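Local coordinates for protein 378aa long hypothetical citrate synthase (Sulfolobus tokodaii, PDB 1VGM) that is a hypothetical member of the citrate synthase family, with a predominantly helical fold and two chains in its assembly, at residues V231-V236 with E294-L299; D240-E245 with S252-F257; T274-F279 with D314-I319. All blocks are in the same frame, centred on the assembly; numbering follows the deposited sequence.

How the interactions relate
All three contacts lie among consecutive helices and the loop running through them, and none involves another chain. Interactions 1 and 2 have centres about 9 Å apart and share a salt bridge, R295 NE lying 2.8 Å from D240 OD2. Interaction 3 is about 13 Å from interaction 1 and about 18 Å from interaction 2, centre to centre. Helix 284-304 reaches it through E297, whose OE1 lies 2.5 Å from Y316 OH in a probable hydrogen bond, and through I296, whose CG2 packs 3.9 Å from F315 CZ. F257 CE1, in the loop of interaction 2, is 3.7 Å from F315 CE1. Helix 284-304 thus joins the contacts by polar and apolar ties.

Interaction 1. Residues V231-V236 with E294-L299; sequences VEIGSV and ERIEKL
I233 and I296 reach toward each other tip to tip, and theirs is the closest approach between the two segments. The delta methyl of I233 is the probing group: its CD1 lies 3.8 Å from I296 CG1 and at the same separation from I296 CD1. Both side chains carry CG1 anti to the carbonyl carbon, but they differ further out. I233 is nearly extended (chi2 152°), whereas I296 folds its end back (chi2 -59°) and offers two carbons to one methyl. The two buried residues join the C-terminal end of helix 222-233 to the middle of helix 284-304, parts of what is probably the small helical domain of the citrate synthase fold. Just past the first helix G234 takes a positive phi, and the chain runs on to V236, whose CG1 makes a looser contact 4.5 Å from R295 CB. Beyond that methylene, the R295 side chain turns away from the segment. Its NE forms a salt bridge with D240, and L299 CD2, one helical turn on, sits 3.8 Å above one face of the guanidinium, toward its rim. Around the isoleucines, W242 packs on I233, while L254 and F315 touch I296.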
loop_
_atom_site.group_PDB
_atom_site.type_symbol
_atom_site.label_atom_id
_atom_site.label_comp_id
_atom_site.label_asym_id
_atom_site.label_seq_id
_atom_site.Cartn_x
_atom_site.Cartn_y
_atom_site.Cartn_z
ATOM N N VAL A 231 25.858 -16.662 10.233
ATOM C CA VAL A 231 26.897 -15.670 10.479
ATOM C C VAL A 231 27.276 -15.651 11.959
ATOM O O VAL A 231 28.452 -15.604 12.314
ATOM C CB VAL A 231 26.426 -14.262 10.074
ATOM C CG1 VAL A 231 27.493 -13.235 10.424
ATOM C CG2 VAL A 231 26.116 -14.223 8.585
ATOM N N GLU A 232 26.271 -15.699 12.823
ATOM C CA GLU A 232 26.518 -15.700 14.258
ATOM C C GLU A 232 27.209 -16.989 14.726
ATOM O O GLU A 232 28.106 -16.951 15.567
ATOM C CB GLU A 232 25.198 -15.510 15.007
ATOM C CG GLU A 232 25.354 -15.389 16.514
ATOM C CD GLU A 232 24.083 -14.896 17.188
ATOM O OE1 GLU A 232 23.893 -13.663 17.267
ATOM O OE2 GLU A 232 23.273 -15.738 17.632
ATOM N N ILE A 233 26.791 -18.128 14.179
ATOM C CA ILE A 233 27.443 -19.390 14.497
ATOM C C ILE A 233 28.931 -19.362 14.161
ATOM O O ILE A 233 29.751 -19.841 14.943
ATOM C CB ILE A 233 26.775 -20.562 13.758
ATOM C CG1 ILE A 233 25.358 -20.747 14.295
ATOM C CG2 ILE A 233 27.575 -21.844 13.957
ATOM C CD1 ILE A 233 24.399 -21.343 13.299
ATOM N N GLY A 234 29.275 -18.803 13.005
ATOM C CA GLY A 234 30.660 -18.462 12.737
ATOM C C GLY A 234 31.428 -19.570 12.041
ATOM O O GLY A 234 32.100 -19.338 11.039
ATOM N N SER A 235 31.324 -20.782 12.574
ATOM C CA SER A 235 32.005 -21.932 11.999
ATOM C C SER A 235 31.216 -23.198 12.281
ATOM O O SER A 235 30.427 -23.246 13.220
ATOM C CB SER A 235 33.404 -22.070 12.599
ATOM O OG SER A 235 34.237 -22.826 11.740
ATOM N N VAL A 236 31.446 -24.223 11.471
ATOM C CA VAL A 236 30.723 -25.482 11.596
ATOM C C VAL A 236 30.970 -26.127 12.957
ATOM O O VAL A 236 30.081 -26.770 13.524
ATOM C CB VAL A 236 31.146 -26.471 10.494
ATOM C CG1 VAL A 236 30.048 -27.504 10.283
ATOM C CG2 VAL A 236 31.423 -25.719 9.204
ATOM N N GLU A 294 23.985 -26.873 6.896
ATOM C CA GLU A 294 23.762 -28.325 6.853
ATOM C C GLU A 294 23.627 -28.937 8.237
ATOM O O GLU A 294 22.745 -29.759 8.481
ATOM C CB GLU A 294 24.927 -29.033 6.168
ATOM C CG GLU A 294 24.995 -28.907 4.671
ATOM C CD GLU A 294 26.026 -29.852 4.090
ATOM O OE1 GLU A 294 25.631 -30.920 3.584
ATOM O OE2 GLU A 294 27.231 -29.532 4.152
ATOM N N ARG A 295 24.536 -28.564 9.131
ATOM C CA ARG A 295 24.562 -29.161 10.456
ATOM C C ARG A 295 23.342 -28.698 11.223
ATOM O O ARG A 295 22.714 -29.473 11.933
ATOM C CB ARG A 295 25.834 -28.756 11.212
ATOM C CG ARG A 295 25.929 -29.320 12.635
ATOM C CD ARG A 295 25.844 -30.847 12.639
ATOM N NE ARG A 295 25.996 -31.415 13.978
ATOM C CZ ARG A 295 25.843 -32.704 14.272
ATOM N NH1 ARG A 295 25.550 -33.580 13.316
ATOM N NH2 ARG A 295 25.980 -33.122 15.525
ATOM N N ILE A 296 23.010 -27.423 11.078
ATOM C CA ILE A 296 21.839 -26.878 11.751
ATOM C C ILE A 296 20.575 -27.551 11.223
ATOM O O ILE A 296 19.639 -27.820 11.980
ATOM C CB ILE A 296 21.726 -25.350 11.533
ATOM C CG1 ILE A 296 22.902 -24.632 12.208
ATOM C CG2 ILE A 296 20.392 -24.849 12.080
ATOM C CD1 ILE A 296 22.985 -24.873 13.704
ATOM N N GLU A 297 20.550 -27.823 9.923
ATOM C CA GLU A 297 19.407 -28.499 9.324
ATOM C C GLU A 297 19.220 -29.881 9.950
ATOM O O GLU A 297 18.104 -30.262 10.289
ATOM C CB GLU A 297 19.586 -28.642 7.809
ATOM C CG GLU A 297 18.423 -29.362 7.135
ATOM C CD GLU A 297 18.761 -29.852 5.746
ATOM O OE1 GLU A 297 19.690 -29.292 5.132
ATOM O OE2 GLU A 297 18.097 -30.792 5.267
ATOM N N LYS A 298 20.316 -30.622 10.102
ATOM C CA LYS A 298 20.263 -31.939 10.739
ATOM C C LYS A 298 19.743 -31.886 12.182
ATOM O O LYS A 298 18.813 -32.608 12.540
ATOM C CB LYS A 298 21.647 -32.596 10.715
ATOM C CG LYS A 298 21.650 -34.056 11.150
ATOM C CD LYS A 298 20.691 -34.892 10.303
ATOM C CE LYS A 298 21.050 -34.862 8.814
ATOM N NZ LYS A 298 21.828 -36.068 8.384
ATOM N N LEU A 299 20.339 -31.034 13.008
ATOM C CA LEU A 299 19.870 -30.873 14.380
ATOM C C LEU A 299 18.412 -30.435 14.378
ATOM O O LEU A 299 17.598 -30.943 15.157
ATOM C CB LEU A 299 20.729 -29.842 15.115
ATOM C CG LEU A 299 22.218 -30.204 15.142
ATOM C CD1 LEU A 299 23.030 -29.026 15.674
ATOM C CD2 LEU A 299 22.428 -31.455 16.001
#

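Interaction 2. Residues D240-E245 with S252-F257; sequences DKWFEE and SRLMGF
L254 sends its two delta methyls to two neighbouring aromatic side chains of helix 239-249. One methyl, CD2, lies 4.0 Å from F243 CE2 and meets the phenyl ring at its edge, near the ring plane; the two side chains cross at about a right angle. The other, CD1, comes up to the six-membered part of the indole of W242, again at the edge and near the plane, 4.3 Å from CZ3. On the helix side, then, the leucine meets the rims of W242 and F243, not their faces. L254 holds CG anti to its own nitrogen (chi1 180°), which carries the branched end out toward the helix, and the ring of F243 is brought to it by a similar first torsion (chi1 -170°). W242 NE1 probably also donates a hydrogen bond to E232 OE2, which would help hold the indole. On the loop side CD2 has a further partner: it stands 3.4 Å above one face of the F257 ring, offset toward the rim, so this methyl bridges two phenylalanines. L254 also touches I247, I296 and, on helix 222-233, Q229, and F243 is backed by L299 and T303, so three helices and a loop meet here. Just after the leucine, L254 to F257 form a type II beta turn, closed by a weak bond from F257 N to L254 O, with G256, at positive phi, in the classical glycine position. A loop leucine packs back against the preceding helix 239-249, within what is probably the small helical domain of the citrate synthase fold.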
loop_
_atom_site.group_PDB
_atom_site.type_symbol
_atom_site.label_atom_id
_atom_site.label_comp_id
_atom_site.label_asym_id
_atom_site.label_seq_id
_atom_site.Cartn_x
_atom_site.Cartn_y
_atom_site.Cartn_z
ATOM N N ASP A 240 26.784 -27.037 17.025
ATOM C CA ASP A 240 26.095 -27.806 18.059
ATOM C C ASP A 240 25.927 -26.997 19.339
ATOM O O ASP A 240 24.854 -26.986 19.938
ATOM C CB ASP A 240 26.858 -29.097 18.369
ATOM C CG ASP A 240 26.782 -30.104 17.237
ATOM O OD1 ASP A 240 26.784 -31.317 17.524
ATOM O OD2 ASP A 240 26.719 -29.684 16.060
ATOM N N LYS A 241 26.989 -26.326 19.759
ATOM C CA LYS A 241 26.925 -25.451 20.922
ATOM C C LYS A 241 25.814 -24.404 20.771
ATOM O O LYS A 241 25.019 -24.196 21.691
ATOM C CB LYS A 241 28.278 -24.767 21.115
ATOM C CG LYS A 241 28.317 -23.713 22.209
ATOM C CD LYS A 241 29.684 -23.041 22.266
ATOM C CE LYS A 241 29.881 -22.270 23.564
ATOM N NZ LYS A 241 31.330 -21.996 23.825
ATOM N N TRP A 242 25.769 -23.751 19.610
ATOM C CA TRP A 242 24.815 -22.672 19.344
ATOM C C TRP A 242 23.376 -23.183 19.396
ATOM O O TRP A 242 22.506 -22.577 20.018
ATOM C CB TRP A 242 25.092 -22.062 17.964
ATOM C CG TRP A 242 24.200 -20.916 17.602
ATOM C CD1 TRP A 242 24.449 -19.589 17.804
ATOM C CD2 TRP A 242 22.927 -20.992 16.942
ATOM N NE1 TRP A 242 23.410 -18.833 17.307
ATOM C CE2 TRP A 242 22.464 -19.669 16.774
ATOM C CE3 TRP A 242 22.143 -22.048 16.459
ATOM C CZ2 TRP A 242 21.249 -19.371 16.143
ATOM C CZ3 TRP A 242 20.931 -21.750 15.829
ATOM C CH2 TRP A 242 20.500 -20.421 15.680
ATOM N N PHE A 243 23.137 -24.307 18.733
ATOM C CA PHE A 243 21.807 -24.900 18.678
ATOM C C PHE A 243 21.274 -25.218 20.071
ATOM O O PHE A 243 20.121 -24.917 20.384
ATOM C CB PHE A 243 21.850 -26.179 17.833
ATOM C CG PHE A 243 20.501 -26.734 17.505
ATOM C CD1 PHE A 243 19.866 -27.615 18.374
ATOM C CD2 PHE A 243 19.864 -26.392 16.317
ATOM C CE1 PHE A 243 18.609 -28.137 18.065
ATOM C CE2 PHE A 243 18.605 -26.909 15.999
ATOM C CZ PHE A 243 17.981 -27.785 16.869
ATOM N N GLU A 244 22.104 -25.842 20.903
ATOM C CA GLU A 244 21.668 -26.233 22.241
ATOM C C GLU A 244 21.378 -24.979 23.071
ATOM O O GLU A 244 20.394 -24.921 23.808
ATOM C CB GLU A 244 22.742 -27.087 22.931
ATOM C CG GLU A 244 22.434 -27.426 24.397
ATOM C CD GLU A 244 21.275 -28.406 24.560
ATOM O OE1 GLU A 244 20.705 -28.489 25.675
ATOM O OE2 GLU A 244 20.940 -29.096 23.578
ATOM N N GLU A 245 22.233 -23.973 22.933
ATOM C CA GLU A 245 22.120 -22.760 23.734
ATOM C C GLU A 245 20.912 -21.919 23.325
ATOM O O GLU A 245 20.074 -21.572 24.158
ATOM C CB GLU A 245 23.399 -21.932 23.604
ATOM C CG GLU A 245 23.391 -20.639 24.404
ATOM C CD GLU A 245 24.620 -19.789 24.143
ATOM O OE1 GLU A 245 24.498 -18.546 24.154
ATOM O OE2 GLU A 245 25.709 -20.353 23.930
ATOM N N SER A 252 14.380 -20.323 21.789
ATOM C CA SER A 252 14.220 -19.400 20.673
ATOM C C SER A 252 13.783 -20.157 19.408
ATOM O O SER A 252 14.002 -21.365 19.295
ATOM C CB SER A 252 15.548 -18.668 20.438
ATOM O OG SER A 252 15.485 -17.793 19.328
ATOM N N ARG A 253 13.157 -19.457 18.464
ATOM C CA ARG A 253 12.708 -20.104 17.231
ATOM C C ARG A 253 13.876 -20.280 16.265
ATOM O O ARG A 253 14.691 -19.376 16.088
ATOM C CB ARG A 253 11.596 -19.288 16.559
ATOM C CG ARG A 253 10.551 -20.139 15.826
ATOM C CD ARG A 253 11.105 -20.762 14.538
ATOM N NE ARG A 253 10.383 -21.969 14.137
ATOM C CZ ARG A 253 10.529 -23.161 14.713
ATOM N NH1 ARG A 253 11.353 -23.316 15.747
ATOM N NH2 ARG A 253 9.850 -24.204 14.254
ATOM N N LEU A 254 13.956 -21.459 15.658
ATOM C CA LEU A 254 14.911 -21.713 14.589
ATOM C C LEU A 254 14.390 -21.103 13.289
ATOM O O LEU A 254 13.411 -21.587 12.719
ATOM C CB LEU A 254 15.119 -23.226 14.419
ATOM C CG LEU A 254 16.090 -23.694 13.325
ATOM C CD1 LEU A 254 17.484 -23.089 13.544
ATOM C CD2 LEU A 254 16.158 -25.221 13.331
ATOM N N MET A 255 15.040 -20.032 12.837
ATOM C CA MET A 255 14.587 -19.277 11.670
ATOM C C MET A 255 14.875 -20.064 10.394
ATOM O O MET A 255 15.972 -20.588 10.220
ATOM C CB MET A 255 15.310 -17.931 11.613
ATOM C CG MET A 255 14.433 -16.722 11.846
ATOM S SD MET A 255 13.481 -16.796 13.375
ATOM C CE MET A 255 11.879 -17.236 12.756
ATOM N N GLY A 256 13.892 -20.145 9.504
ATOM C CA GLY A 256 14.067 -20.930 8.297
ATOM C C GLY A 256 13.472 -22.321 8.424
ATOM O O GLY A 256 13.487 -23.104 7.467
ATOM N N PHE A 257 12.951 -22.634 9.607
ATOM C CA PHE A 257 12.209 -23.873 9.821
ATOM C C PHE A 257 10.735 -23.562 10.052
ATOM O O PHE A 257 10.397 -22.516 10.599
ATOM C CB PHE A 257 12.766 -24.624 11.035
ATOM C CG PHE A 257 13.760 -25.701 10.685
ATOM C CD1 PHE A 257 14.980 -25.383 10.102
ATOM C CD2 PHE A 257 13.471 -27.035 10.941
ATOM C CE1 PHE A 257 15.902 -26.386 9.784
ATOM C CE2 PHE A 257 14.383 -28.040 10.628
ATOM C CZ PHE A 257 15.600 -27.712 10.046
#

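Interaction 3. Residues T274-F279 with D314-I319; sequences TLAKSF and DFYSGI
The hydroxyl oxygen of Y316 is gripped by two charged side chains of the same chain: it probably makes a short hydrogen bond to E297 OE1 and another to NZ of K273. K273 and E297 are also joined by a salt bridge, so tyrosine, lysine and glutamate form a closed polar triangle, in which the nearby lysine would probably favour an ionised E297. This helps hold the far end of the Y316 ring, while its flank takes part in the contact between helices 267-280 and 314-323. There the single methyl of A276 does the work for the first helix. Its CB lies 4.4 Å from Y316 CD2, approaching the ring obliquely, and 3.9 Å from I319 CG2. The gamma methyl of I319 is anti to the backbone nitrogen (chi1 -69° for CG1), a placing that presents it to the alanine. With so small a residue at the crossing the backbones come near each other, the CA atoms of A276 and I319 being 6.2 Å apart. This is helix-helix packing with an alanine at the close point, within the predominantly helical citrate synthase fold. The ring of Y316 is further packed by its neighbour in sequence: F315 CD2 stands 3.4 Å above one face, displaced toward the rim, and Y316 CD1 in turn lies at the edge of the F315 ring and in its plane. Helix 284-304 covers the contact through Y290, which touches A276, and A293, which touches Y316 and I319. No hydrogen bond crosses between the two segments themselves, so apolar packing of A276 on Y316 and I319 holds the helices together, while the phenol end is satisfied outside them.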
loop_
_atom_site.group_PDB
_atom_site.type_symbol
_atom_site.label_atom_id
_atom_site.label_comp_id
_atom_site.label_asym_id
_atom_site.label_seq_id
_atom_site.Cartn_x
_atom_site.Cartn_y
_atom_site.Cartn_z
ATOM N N THR A 274 20.374 -27.165 -3.152
ATOM C CA THR A 274 21.198 -27.697 -4.231
ATOM C C THR A 274 21.965 -26.574 -4.935
ATOM O O THR A 274 23.119 -26.746 -5.319
ATOM C CB THR A 274 20.336 -28.457 -5.274
ATOM O OG1 THR A 274 19.465 -27.541 -5.946
ATOM C CG2 THR A 274 19.486 -29.487 -4.597
ATOM N N LEU A 275 21.326 -25.421 -5.098
ATOM C CA LEU A 275 22.043 -24.235 -5.553
ATOM C C LEU A 275 23.185 -23.872 -4.616
ATOM O O LEU A 275 24.323 -23.711 -5.046
ATOM C CB LEU A 275 21.083 -23.053 -5.669
ATOM C CG LEU A 275 20.018 -23.186 -6.751
ATOM C CD1 LEU A 275 19.075 -22.001 -6.668
ATOM C CD2 LEU A 275 20.691 -23.290 -8.131
ATOM N N ALA A 276 22.881 -23.734 -3.331
ATOM C CA ALA A 276 23.911 -23.445 -2.339
ATOM C C ALA A 276 25.031 -24.473 -2.434
ATOM O O ALA A 276 26.203 -24.120 -2.502
ATOM C CB ALA A 276 23.306 -23.454 -0.938
ATOM N N LYS A 277 24.660 -25.747 -2.443
ATOM C CA LYS A 277 25.632 -26.826 -2.518
ATOM C C LYS A 277 26.631 -26.625 -3.650
ATOM O O LYS A 277 27.821 -26.871 -3.485
ATOM C CB LYS A 277 24.923 -28.168 -2.699
ATOM C CG LYS A 277 25.852 -29.379 -2.599
ATOM C CD LYS A 277 25.066 -30.685 -2.508
ATOM C CE LYS A 277 25.863 -31.870 -3.041
ATOM N NZ LYS A 277 25.151 -33.158 -2.792
ATOM N N SER A 278 26.150 -26.184 -4.802
ATOM C CA SER A 278 27.005 -26.109 -5.976
ATOM C C SER A 278 28.002 -24.977 -5.823
ATOM O O SER A 278 29.173 -25.112 -6.177
ATOM C CB SER A 278 26.172 -25.884 -7.233
ATOM O OG SER A 278 26.981 -25.374 -8.276
ATOM N N PHE A 279 27.526 -23.856 -5.298
ATOM C CA PHE A 279 28.378 -22.706 -5.077
ATOM C C PHE A 279 29.438 -23.071 -4.051
ATOM O O PHE A 279 30.588 -22.648 -4.160
ATOM C CB PHE A 279 27.550 -21.528 -4.569
ATOM C CG PHE A 279 26.874 -20.744 -5.658
ATOM C CD1 PHE A 279 25.494 -20.579 -5.656
ATOM C CD2 PHE A 279 27.619 -20.145 -6.674
ATOM C CE1 PHE A 279 24.858 -19.833 -6.653
ATOM C CE2 PHE A 279 26.995 -19.399 -7.672
ATOM C CZ PHE A 279 25.610 -19.240 -7.659
ATOM N N ASP A 314 13.204 -20.101 3.185
ATOM C CA ASP A 314 14.088 -19.018 3.615
ATOM C C ASP A 314 15.371 -19.532 4.268
ATOM O O ASP A 314 16.282 -18.755 4.551
ATOM C CB ASP A 314 13.357 -18.086 4.598
ATOM C CG ASP A 314 12.015 -17.603 4.063
ATOM O OD1 ASP A 314 11.983 -17.127 2.907
ATOM O OD2 ASP A 314 10.997 -17.698 4.794
ATOM N N PHE A 315 15.449 -20.837 4.511
ATOM C CA PHE A 315 16.597 -21.407 5.213
ATOM C C PHE A 315 17.882 -21.340 4.397
ATOM O O PHE A 315 18.939 -21.053 4.942
ATOM C CB PHE A 315 16.335 -22.861 5.594
ATOM C CG PHE A 315 17.345 -23.437 6.549
ATOM C CD1 PHE A 315 17.281 -23.147 7.911
ATOM C CD2 PHE A 315 18.371 -24.252 6.085
ATOM C CE1 PHE A 315 18.210 -23.691 8.803
ATOM C CE2 PHE A 315 19.305 -24.801 6.965
ATOM C CZ PHE A 315 19.232 -24.509 8.326
ATOM N N TYR A 316 17.789 -21.619 3.097
ATOM C CA TYR A 316 18.975 -21.697 2.244
ATOM C C TYR A 316 19.055 -20.563 1.238
ATOM O O TYR A 316 20.051 -20.443 0.537
ATOM C CB TYR A 316 19.026 -23.033 1.483
ATOM C CG TYR A 316 19.590 -24.179 2.293
ATOM C CD1 TYR A 316 18.778 -25.235 2.699
ATOM C CD2 TYR A 316 20.932 -24.196 2.679
ATOM C CE1 TYR A 316 19.278 -26.279 3.470
ATOM C CE2 TYR A 316 21.446 -25.241 3.458
ATOM C CZ TYR A 316 20.611 -26.277 3.850
ATOM O OH TYR A 316 21.096 -27.296 4.638
ATOM N N SER A 317 18.015 -19.735 1.157
ATOM C CA SER A 317 17.928 -18.760 0.069
ATOM C C SER A 317 19.024 -17.703 0.206
ATOM O O SER A 317 19.666 -17.316 -0.778
ATOM C CB SER A 317 16.545 -18.086 0.054
ATOM O OG SER A 317 16.254 -17.446 1.288
ATOM N N GLY A 318 19.243 -17.250 1.436
ATOM C CA GLY A 318 20.216 -16.201 1.674
ATOM C C GLY A 318 21.646 -16.612 1.373
ATOM O O GLY A 318 22.443 -15.786 0.943
ATOM N N ILE A 319 21.975 -17.881 1.601
ATOM C CA ILE A 319 23.288 -18.401 1.244
ATOM C C ILE A 319 23.458 -18.344 -0.277
ATOM O O ILE A 319 24.548 -18.069 -0.776
ATOM C CB ILE A 319 23.466 -19.867 1.728
ATOM C CG1 ILE A 319 23.550 -19.914 3.259
ATOM C CG2 ILE A 319 24.727 -20.476 1.121
ATOM C CD1 ILE A 319 23.596 -21.328 3.828
#